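Local coordinates for fibronectin type III domain-containing protein (Simiduia agarivorans, PDB 6P2K) that probably hydrolyses the glucan backbone of xyloglucan-type polysaccharides, as a family 74 glycoside hydrolase whose modelled part is built from two seven-bladed beta-propellers, at residues 185-190 / 209-214; 357-362 / 370-375; 752-757 / 768-773. One frame throughout, in Å; residues are numbered along the deposited sequence.

The three contacts follow one another along the chain in the order 1, 2, 3, each closing before the next opens. The order of the four-stranded antiparallel sheets is consistent with two seven-bladed propellers; contact 1 then joins the fourth and fifth blades of the first, contact 2 is the outer hairpin of its seventh, and contact 3 is a hairpin in the last blade of the second. Between centres the distances are about 31 Å (1 to 2), about 37 Å (2 to 3) and about 55 Å (1 to 3, on opposite sides of the chain's centre). None touches another, consistent with three local joints, one between blades and two within blades.

Contact 1 (185-190 / 209-214); sequences KGVYKS and PWNKGI
Val-187, Asn-211 and Ile-214 form a small, mostly van der Waals joint between two adjacent blades of the first beta-propeller, in which a valine methyl meets an isoleucine methyl and an asparagine amide. Strand 187-190 is the third strand of its sheet, and strand 210-216 is the first of the next, so the contact is one of packing between sheets and not of strand pairing. The geometry supports this: the closest CA atoms, those of Gly-186 and Asn-211, are 5.3 Å apart, the touching parts run 46° apart, and just 211 Å² is buried.

One methyl does most of the touching. CG2 of Val-187 lies 3.5 Å from CG2 of Ile-214 and 3.7 Å from CG of Asn-211, each pair of side chains meeting at a slant. In Asn-211, chi1 of 170° sets CG anti to the backbone N, and chi2 (-103°) turns the amide so that both its polar atoms reach Gly-213. There OD1 of Asn-211 accepts from Gly-213 N at 2.9 Å, an Asx turn, while ND2 of Asn-211 donates to Gly-213 O, also at 2.9 Å. In both bonds the donor stands above the carbonyl plane. An alanine here would probably leave Gly-213 N and O without these two partners and open a gap beside the Val-187 methyl where the amide had been.

Nearby, CA of Gly-186 passes 4.0 Å from Pro-209 O; with this backbone conformation a side chain would collide with the Lys-185 carbonyl oxygen, which suits glycine. The ammonium of Lys-185 leads off to a salt bridge with Asp-157. Strand 210-216 is tied back to the earlier blade by a backbone bond between Asn-211 and Ser-183. With OD1 and one N-H of ND2 bonded to the Gly-213 backbone, the Asn-211 amide meets the valine methyl by van der Waals contact.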
loop_
_atom_site.group_PDB
_atom_site.type_symbol
_atom_site.label_atom_id
_atom_site.label_comp_id
_atom_site.label_asym_id
_atom_site.label_seq_id
_atom_site.Cartn_x
_atom_site.Cartn_y
_atom_site.Cartn_z
ATOM N N LYS B 185 -31.739 8.878 58.561
ATOM C CA LYS B 185 -32.113 8.842 59.969
ATOM C C LYS B 185 -31.946 7.440 60.538
ATOM O O LYS B 185 -31.528 7.270 61.691
ATOM C CB LYS B 185 -33.560 9.308 60.137
ATOM C CG LYS B 185 -33.849 10.697 59.598
ATOM C CD LYS B 185 -32.931 11.722 60.240
ATOM C CE LYS B 185 -33.380 13.139 59.939
ATOM N NZ LYS B 185 -34.077 13.766 61.088
ATOM N N GLY B 186 -32.250 6.434 59.737
ATOM C CA GLY B 186 -32.330 5.053 60.148
ATOM C C GLY B 186 -33.584 4.434 59.566
ATOM O O GLY B 186 -34.307 5.063 58.791
ATOM N N VAL B 187 -33.848 3.185 59.937
ATOM C CA VAL B 187 -35.043 2.489 59.480
ATOM C C VAL B 187 -36.155 2.723 60.491
ATOM O O VAL B 187 -35.994 2.434 61.681
ATOM C CB VAL B 187 -34.773 0.990 59.288
ATOM C CG1 VAL B 187 -36.078 0.248 59.077
ATOM C CG2 VAL B 187 -33.849 0.780 58.111
ATOM N N TYR B 188 -37.274 3.261 60.019
ATOM C CA TYR B 188 -38.431 3.543 60.850
ATOM C C TYR B 188 -39.604 2.693 60.388
ATOM O O TYR B 188 -39.730 2.370 59.204
ATOM C CB TYR B 188 -38.798 5.033 60.804
ATOM C CG TYR B 188 -37.792 5.917 61.506
ATOM C CD1 TYR B 188 -36.554 6.179 60.936
ATOM C CD2 TYR B 188 -38.075 6.482 62.745
ATOM C CE1 TYR B 188 -35.628 6.975 61.574
ATOM C CE2 TYR B 188 -37.153 7.286 63.391
ATOM C CZ TYR B 188 -35.930 7.528 62.801
ATOM O OH TYR B 188 -35.003 8.325 63.433
ATOM N N LYS B 189 -40.457 2.319 61.335
ATOM C CA LYS B 189 -41.605 1.476 61.044
ATOM C C LYS B 189 -42.871 2.108 61.593
ATOM O O LYS B 189 -42.875 2.664 62.695
ATOM C CB LYS B 189 -41.444 0.071 61.632
ATOM C CG LYS B 189 -42.652 -0.823 61.378
ATOM C CD LYS B 189 -42.686 -2.022 62.307
ATOM C CE LYS B 189 -43.630 -3.088 61.772
ATOM N NZ LYS B 189 -43.452 -4.398 62.455
ATOM N N SER B 190 -43.944 2.005 60.817
ATOM C CA SER B 190 -45.264 2.433 61.243
ATOM C C SER B 190 -46.235 1.273 61.093
ATOM O O SER B 190 -46.251 0.601 60.055
ATOM C CB SER B 190 -45.749 3.633 60.428
ATOM O OG SER B 190 -47.158 3.604 60.274
ATOM N N PRO B 209 -24.823 4.357 61.000
ATOM C CA PRO B 209 -26.233 4.586 61.346
ATOM C C PRO B 209 -27.137 4.759 60.138
ATOM O O PRO B 209 -28.342 4.501 60.246
ATOM C CB PRO B 209 -26.190 5.872 62.187
ATOM C CG PRO B 209 -24.717 6.233 62.329
ATOM C CD PRO B 209 -24.009 5.564 61.205
ATOM N N TRP B 210 -26.601 5.178 58.996
ATOM C CA TRP B 210 -27.429 5.586 57.869
ATOM C C TRP B 210 -27.840 4.383 57.031
ATOM O O TRP B 210 -26.991 3.609 56.580
ATOM C CB TRP B 210 -26.682 6.596 57.002
ATOM C CG TRP B 210 -26.441 7.900 57.688
ATOM C CD1 TRP B 210 -26.683 8.195 58.998
ATOM C CD2 TRP B 210 -25.901 9.090 57.103
ATOM N NE1 TRP B 210 -26.336 9.496 59.264
ATOM C CE2 TRP B 210 -25.851 10.068 58.117
ATOM C CE3 TRP B 210 -25.457 9.425 55.819
ATOM C CZ2 TRP B 210 -25.374 11.356 57.890
ATOM C CZ3 TRP B 210 -24.985 10.707 55.595
ATOM C CH2 TRP B 210 -24.947 11.656 56.626
ATOM N N ASN B 211 -29.143 4.233 56.820
ATOM C CA ASN B 211 -29.659 3.219 55.914
ATOM C C ASN B 211 -29.754 3.785 54.504
ATOM O O ASN B 211 -30.214 4.913 54.304
ATOM C CB ASN B 211 -31.032 2.723 56.363
ATOM C CG ASN B 211 -31.696 1.850 55.320
ATOM O OD1 ASN B 211 -32.605 2.285 54.613
ATOM N ND2 ASN B 211 -31.231 0.613 55.204
ATOM N N LYS B 212 -29.316 2.993 53.529
ATOM C CA LYS B 212 -29.324 3.390 52.125
ATOM C C LYS B 212 -30.367 2.608 51.335
ATOM O O LYS B 212 -30.121 2.163 50.213
ATOM C CB LYS B 212 -27.940 3.215 51.506
ATOM C CG LYS B 212 -26.863 4.053 52.175
ATOM C CD LYS B 212 -27.202 5.537 52.104
ATOM C CE LYS B 212 -26.109 6.391 52.731
ATOM N NZ LYS B 212 -26.331 7.844 52.488
ATOM N N GLY B 213 -31.542 2.440 51.908
ATOM C CA GLY B 213 -32.618 1.735 51.246
ATOM C C GLY B 213 -32.983 0.454 51.965
ATOM O O GLY B 213 -32.145 -0.197 52.596
ATOM N N ILE B 214 -34.261 0.088 51.877
ATOM C CA ILE B 214 -34.765 -1.127 52.498
ATOM C C ILE B 214 -35.594 -1.897 51.485
ATOM O O ILE B 214 -36.069 -1.354 50.485
ATOM C CB ILE B 214 -35.619 -0.851 53.749
ATOM C CG1 ILE B 214 -36.807 0.033 53.375
ATOM C CG2 ILE B 214 -34.778 -0.222 54.841
ATOM C CD1 ILE B 214 -37.552 0.551 54.553
#

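Contact 2 (357-362 / 370-375); sequences MYYASH and SWQNKY
Tyr-358 and Tyr-375 meet at one end of the antiparallel hairpin formed by strands 358-363 and 368-373, the third and fourth strands of a propeller blade. Paired backbone bonds link Tyr-359 with Gln-372 and Ser-361 with Ser-370, and Lys-374 N donates to Met-357 O beyond the last pair.

The side chain of Tyr-358 can be followed outward across the partner strand. Its CB lies 3.8 Å from Gln-372 O and 4.0 Å from Trp-371 CE3. A chi1 of -87° puts CG beside the backbone N; CD2 of Tyr-358 comes within 3.3 Å of Gln-372 O, oblique to the ring. Farther out, CE2 of Tyr-358 approaches Asn-373 CA at 3.8 Å. On the other branch, CE1 of Tyr-358 is 3.6 Å from CE1 of Tyr-375, the two ring planes 51° apart. At the tip, OH of Tyr-358 sits at the edge of the Tyr-375 ring, 3.5 Å from Tyr-375 CE1, and is hydrogen-bonded to Asp-322 O, while that of Tyr-375 bonds to Ile-323 O. Asn-373 OD1 accepts from Tyr-375 N, an Asx turn that fixes the backbone from which Tyr-375 projects.

NZ of Lys-374 forms a salt bridge with Glu-47 and a hydrogen bond to Asn-45 O, in a loop of the first blade, tying the seventh blade to it. On the Tyr-358 side of the sheet, the methyl CB of Ala-360 makes a CH-pi contact, 3.4 Å from the centroid of the six-membered ring of Trp-371.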
loop_
_atom_site.group_PDB
_atom_site.type_symbol
_atom_site.label_atom_id
_atom_site.label_comp_id
_atom_site.label_asym_id
_atom_site.label_seq_id
_atom_site.Cartn_x
_atom_site.Cartn_y
_atom_site.Cartn_z
ATOM N N MET B 357 -30.518 3.062 29.552
ATOM C CA MET B 357 -31.670 2.291 29.998
ATOM C C MET B 357 -31.566 0.894 29.409
ATOM O O MET B 357 -31.375 0.741 28.198
ATOM C CB MET B 357 -32.993 2.950 29.583
ATOM C CG MET B 357 -33.178 4.372 30.094
ATOM S SD MET B 357 -32.458 5.608 28.996
ATOM C CE MET B 357 -33.640 5.590 27.649
ATOM N N TYR B 358 -31.691 -0.119 30.264
ATOM C CA TYR B 358 -31.525 -1.505 29.857
ATOM C C TYR B 358 -32.634 -2.350 30.459
ATOM O O TYR B 358 -33.033 -2.135 31.607
ATOM C CB TYR B 358 -30.160 -2.052 30.296
ATOM C CG TYR B 358 -29.050 -1.781 29.309
ATOM C CD1 TYR B 358 -28.358 -0.578 29.324
ATOM C CD2 TYR B 358 -28.693 -2.730 28.360
ATOM C CE1 TYR B 358 -27.340 -0.325 28.418
ATOM C CE2 TYR B 358 -27.678 -2.489 27.455
ATOM C CZ TYR B 358 -27.008 -1.286 27.491
ATOM O OH TYR B 358 -26.004 -1.043 26.593
ATOM N N TYR B 359 -33.124 -3.314 29.682
ATOM C CA TYR B 359 -34.138 -4.247 30.147
ATOM C C TYR B 359 -33.654 -5.674 29.941
ATOM O O TYR B 359 -33.095 -6.007 28.890
ATOM C CB TYR B 359 -35.473 -4.047 29.417
ATOM C CG TYR B 359 -36.523 -5.060 29.811
ATOM C CD1 TYR B 359 -37.270 -4.899 30.970
ATOM C CD2 TYR B 359 -36.762 -6.181 29.029
ATOM C CE1 TYR B 359 -38.229 -5.823 31.335
ATOM C CE2 TYR B 359 -37.716 -7.112 29.387
ATOM C CZ TYR B 359 -38.446 -6.927 30.539
ATOM O OH TYR B 359 -39.399 -7.850 30.897
ATOM N N ALA B 360 -33.880 -6.514 30.943
ATOM C CA ALA B 360 -33.511 -7.920 30.892
ATOM C C ALA B 360 -34.771 -8.768 30.929
ATOM O O ALA B 360 -35.618 -8.585 31.807
ATOM C CB ALA B 360 -32.595 -8.294 32.059
ATOM N N SER B 361 -34.901 -9.680 29.973
ATOM C CA SER B 361 -35.934 -10.697 30.058
ATOM C C SER B 361 -35.372 -11.921 30.773
ATOM O O SER B 361 -34.161 -12.145 30.811
ATOM C CB SER B 361 -36.458 -11.074 28.672
ATOM O OG SER B 361 -35.393 -11.356 27.781
ATOM N N HIS B 362 -36.269 -12.709 31.355
ATOM C CA HIS B 362 -35.884 -13.821 32.209
ATOM C C HIS B 362 -36.378 -15.135 31.619
ATOM O O HIS B 362 -37.518 -15.230 31.151
ATOM C CB HIS B 362 -36.439 -13.640 33.625
ATOM C CG HIS B 362 -36.053 -14.736 34.569
ATOM N ND1 HIS B 362 -36.982 -15.527 35.213
ATOM C CD2 HIS B 362 -34.839 -15.175 34.979
ATOM C CE1 HIS B 362 -36.356 -16.404 35.978
ATOM N NE2 HIS B 362 -35.055 -16.213 35.853
ATOM N N SER B 370 -31.496 -11.979 29.672
ATOM C CA SER B 370 -31.106 -11.528 28.338
ATOM C C SER B 370 -31.244 -10.008 28.304
ATOM O O SER B 370 -32.358 -9.480 28.237
ATOM C CB SER B 370 -31.961 -12.200 27.267
ATOM O OG SER B 370 -31.494 -11.877 25.970
ATOM N N TRP B 371 -30.113 -9.312 28.349
ATOM C CA TRP B 371 -30.120 -7.863 28.475
ATOM C C TRP B 371 -30.315 -7.199 27.119
ATOM O O TRP B 371 -29.703 -7.593 26.123
ATOM C CB TRP B 371 -28.823 -7.390 29.131
ATOM C CG TRP B 371 -28.804 -7.752 30.578
ATOM C CD1 TRP B 371 -28.259 -8.871 31.140
ATOM C CD2 TRP B 371 -29.404 -7.016 31.647
ATOM N NE1 TRP B 371 -28.469 -8.866 32.499
ATOM C CE2 TRP B 371 -29.169 -7.737 32.835
ATOM C CE3 TRP B 371 -30.110 -5.811 31.715
ATOM C CZ2 TRP B 371 -29.613 -7.292 34.076
ATOM C CZ3 TRP B 371 -30.548 -5.370 32.950
ATOM C CH2 TRP B 371 -30.301 -6.111 34.113
ATOM N N GLN B 372 -31.177 -6.183 27.091
ATOM C CA GLN B 372 -31.585 -5.510 25.866
ATOM C C GLN B 372 -31.297 -4.019 25.976
ATOM O O GLN B 372 -31.610 -3.394 26.995
ATOM C CB GLN B 372 -33.075 -5.741 25.582
ATOM C CG GLN B 372 -33.482 -7.208 25.534
ATOM C CD GLN B 372 -34.994 -7.408 25.493
ATOM O OE1 GLN B 372 -35.739 -6.529 25.052
ATOM N NE2 GLN B 372 -35.450 -8.573 25.951
ATOM N N ASN B 373 -30.705 -3.462 24.923
ATOM C CA ASN B 373 -30.408 -2.035 24.851
ATOM C C ASN B 373 -31.702 -1.265 24.598
ATOM O O ASN B 373 -32.349 -1.453 23.564
ATOM C CB ASN B 373 -29.376 -1.803 23.741
ATOM C CG ASN B 373 -29.174 -0.334 23.370
ATOM O OD1 ASN B 373 -29.834 0.575 23.878
ATOM N ND2 ASN B 373 -28.235 -0.105 22.460
ATOM N N LYS B 374 -32.075 -0.390 25.541
ATOM C CA LYS B 374 -33.314 0.376 25.451
ATOM C C LYS B 374 -33.059 1.881 25.425
ATOM O O LYS B 374 -33.906 2.667 25.850
ATOM C CB LYS B 374 -34.255 0.026 26.604
ATOM C CG LYS B 374 -34.709 -1.428 26.625
ATOM C CD LYS B 374 -35.633 -1.735 25.453
ATOM C CE LYS B 374 -36.197 -3.146 25.550
ATOM N NZ LYS B 374 -37.405 -3.313 24.702
ATOM N N TYR B 375 -31.893 2.302 24.938
ATOM C CA TYR B 375 -31.611 3.724 24.807
ATOM C C TYR B 375 -31.147 4.140 23.422
ATOM O O TYR B 375 -31.314 5.315 23.070
ATOM C CB TYR B 375 -30.570 4.175 25.851
ATOM C CG TYR B 375 -29.139 3.728 25.611
ATOM C CD1 TYR B 375 -28.720 2.444 25.948
ATOM C CD2 TYR B 375 -28.199 4.606 25.080
ATOM C CE1 TYR B 375 -27.413 2.038 25.742
ATOM C CE2 TYR B 375 -26.888 4.212 24.869
ATOM C CZ TYR B 375 -26.499 2.929 25.205
ATOM O OH TYR B 375 -25.192 2.543 25.001
#

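Contact 3 (752-757 / 768-773); sequences AGQMYL and RRSISG
Tyr-756 and Arg-768 meet face to face, the guanidinium lying flat on the ring with the planes 12° apart. CG of Arg-768 stands between its backbone N and carbonyl carbon (chi1 85°), and the chain then runs extended to NE, which lies over the ring 3.6 Å from Tyr-756 CE1. CZ of Arg-768 is 3.9 Å from the Tyr-756 ring centroid, displaced toward the rim, in cation-pi geometry; NH2 comes 3.6 Å from Tyr-756 OH. Outside partners grip the guanidinium too: NH1 forms a salt bridge with Asp-751 and a bond to Tyr-758 OH, and NE donates to Gln-7. These fix the rotation of the group, and Asp-751 would probably offset its charge.

Gln-754 folds instead of extending. The bend at chi2 (68°) swings CD round, and NE2 of Gln-754 donates to Met-755 O at 3.1 Å, the acceptor in the amide plane. The same Met-755 O receives Ile-771 N at 3.0 Å, so two donors hold it. CG1 of Ile-771, anti to its own carbonyl carbon, packs 3.8 Å from Leu-757 CB.

Leu-757 and Arg-769 form a hydrogen-bonded antiparallel pair, Leu-757 N reaching Arg-769 O at 2.7 Å. Beyond strand 765-770, strand 7-8, from before the first propeller, completes this last blade of the second, consistent with a velcro-like beta-propeller closure that ties the chain's start to its end.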
loop_
_atom_site.group_PDB
_atom_site.type_symbol
_atom_site.label_atom_id
_atom_site.label_comp_id
_atom_site.label_asym_id
_atom_site.label_seq_id
_atom_site.Cartn_x
_atom_site.Cartn_y
_atom_site.Cartn_z
ATOM N N ALA B 752 -28.158 21.054 2.316
ATOM C CA ALA B 752 -29.001 20.676 1.181
ATOM C C ALA B 752 -29.875 21.844 0.723
ATOM O O ALA B 752 -31.078 21.700 0.493
ATOM C CB ALA B 752 -29.854 19.448 1.510
ATOM N N GLY B 753 -29.254 23.015 0.600
ATOM C CA GLY B 753 -29.923 24.186 0.069
ATOM C C GLY B 753 -30.845 24.907 1.026
ATOM O O GLY B 753 -31.559 25.821 0.597
ATOM N N GLN B 754 -30.853 24.540 2.304
ATOM C CA GLN B 754 -31.747 25.144 3.284
ATOM C C GLN B 754 -30.925 25.648 4.460
ATOM O O GLN B 754 -30.053 24.932 4.962
ATOM C CB GLN B 754 -32.801 24.139 3.761
ATOM C CG GLN B 754 -33.638 24.616 4.936
ATOM C CD GLN B 754 -34.559 25.762 4.570
ATOM O OE1 GLN B 754 -35.381 25.646 3.661
ATOM N NE2 GLN B 754 -34.433 26.876 5.281
ATOM N N MET B 755 -31.198 26.875 4.896
ATOM C CA MET B 755 -30.520 27.421 6.064
ATOM C C MET B 755 -31.096 26.802 7.331
ATOM O O MET B 755 -32.318 26.742 7.508
ATOM C CB MET B 755 -30.647 28.945 6.114
ATOM C CG MET B 755 -29.703 29.695 5.172
ATOM S SD MET B 755 -27.964 29.197 5.277
ATOM C CE MET B 755 -27.664 29.276 7.047
ATOM N N TYR B 756 -30.213 26.343 8.208
ATOM C CA TYR B 756 -30.600 25.742 9.471
ATOM C C TYR B 756 -29.881 26.439 10.614
ATOM O O TYR B 756 -28.801 27.009 10.435
ATOM C CB TYR B 756 -30.264 24.246 9.510
ATOM C CG TYR B 756 -31.164 23.376 8.667
ATOM C CD1 TYR B 756 -32.355 22.873 9.179
ATOM C CD2 TYR B 756 -30.817 23.042 7.368
ATOM C CE1 TYR B 756 -33.180 22.068 8.415
ATOM C CE2 TYR B 756 -31.634 22.240 6.596
ATOM C CZ TYR B 756 -32.814 21.756 7.124
ATOM O OH TYR B 756 -33.628 20.958 6.355
ATOM N N LEU B 757 -30.491 26.385 11.790
ATOM C CA LEU B 757 -29.852 26.777 13.038
ATOM C C LEU B 757 -29.536 25.506 13.813
ATOM O O LEU B 757 -30.449 24.763 14.186
ATOM C CB LEU B 757 -30.756 27.704 13.852
ATOM C CG LEU B 757 -30.359 28.011 15.298
ATOM C CD1 LEU B 757 -29.032 28.757 15.353
ATOM C CD2 LEU B 757 -31.448 28.816 15.985
ATOM N N ARG B 768 -31.643 21.034 15.771
ATOM C CA ARG B 768 -31.567 21.942 14.638
ATOM C C ARG B 768 -32.963 22.378 14.215
ATOM O O ARG B 768 -33.949 21.654 14.393
ATOM C CB ARG B 768 -30.821 21.315 13.451
ATOM C CG ARG B 768 -31.671 20.453 12.546
ATOM C CD ARG B 768 -30.909 20.080 11.288
ATOM N NE ARG B 768 -31.757 19.372 10.340
ATOM C CZ ARG B 768 -31.364 18.974 9.134
ATOM N NH1 ARG B 768 -30.124 19.211 8.725
ATOM N NH2 ARG B 768 -32.213 18.338 8.338
ATOM N N ARG B 769 -33.029 23.579 13.649
ATOM C CA ARG B 769 -34.280 24.203 13.251
ATOM C C ARG B 769 -34.099 24.853 11.890
ATOM O O ARG B 769 -33.063 25.468 11.621
ATOM C CB ARG B 769 -34.727 25.255 14.279
ATOM C CG ARG B 769 -36.099 25.855 14.009
ATOM C CD ARG B 769 -36.362 27.069 14.880
ATOM N NE ARG B 769 -37.760 27.490 14.824
ATOM C CZ ARG B 769 -38.266 28.271 13.875
ATOM N NH1 ARG B 769 -37.488 28.717 12.899
ATOM N NH2 ARG B 769 -39.547 28.605 13.900
ATOM N N SER B 770 -35.105 24.704 11.033
ATOM C CA SER B 770 -35.112 25.401 9.756
ATOM C C SER B 770 -35.354 26.889 9.976
ATOM O O SER B 770 -36.159 27.283 10.824
ATOM C CB SER B 770 -36.190 24.818 8.844
ATOM O OG SER B 770 -35.852 24.997 7.482
ATOM N N ILE B 771 -34.644 27.717 9.216
ATOM C CA ILE B 771 -34.709 29.172 9.345
ATOM C C ILE B 771 -35.160 29.743 8.007
ATOM O O ILE B 771 -34.488 29.549 6.987
ATOM C CB ILE B 771 -33.357 29.770 9.765
ATOM C CG1 ILE B 771 -32.916 29.209 11.122
ATOM C CG2 ILE B 771 -33.435 31.289 9.802
ATOM C CD1 ILE B 771 -33.789 29.633 12.278
ATOM N N SER B 772 -36.283 30.450 8.012
ATOM C CA SER B 772 -36.860 30.983 6.787
ATOM C C SER B 772 -36.498 32.454 6.609
ATOM O O SER B 772 -36.207 33.173 7.570
ATOM C CB SER B 772 -38.381 30.814 6.783
ATOM O OG SER B 772 -38.965 31.374 7.945
ATOM N N GLY B 773 -36.517 32.891 5.353
ATOM C CA GLY B 773 -36.224 34.276 5.031
ATOM C C GLY B 773 -34.815 34.715 5.348
ATOM O O GLY B 773 -34.587 35.904 5.600
#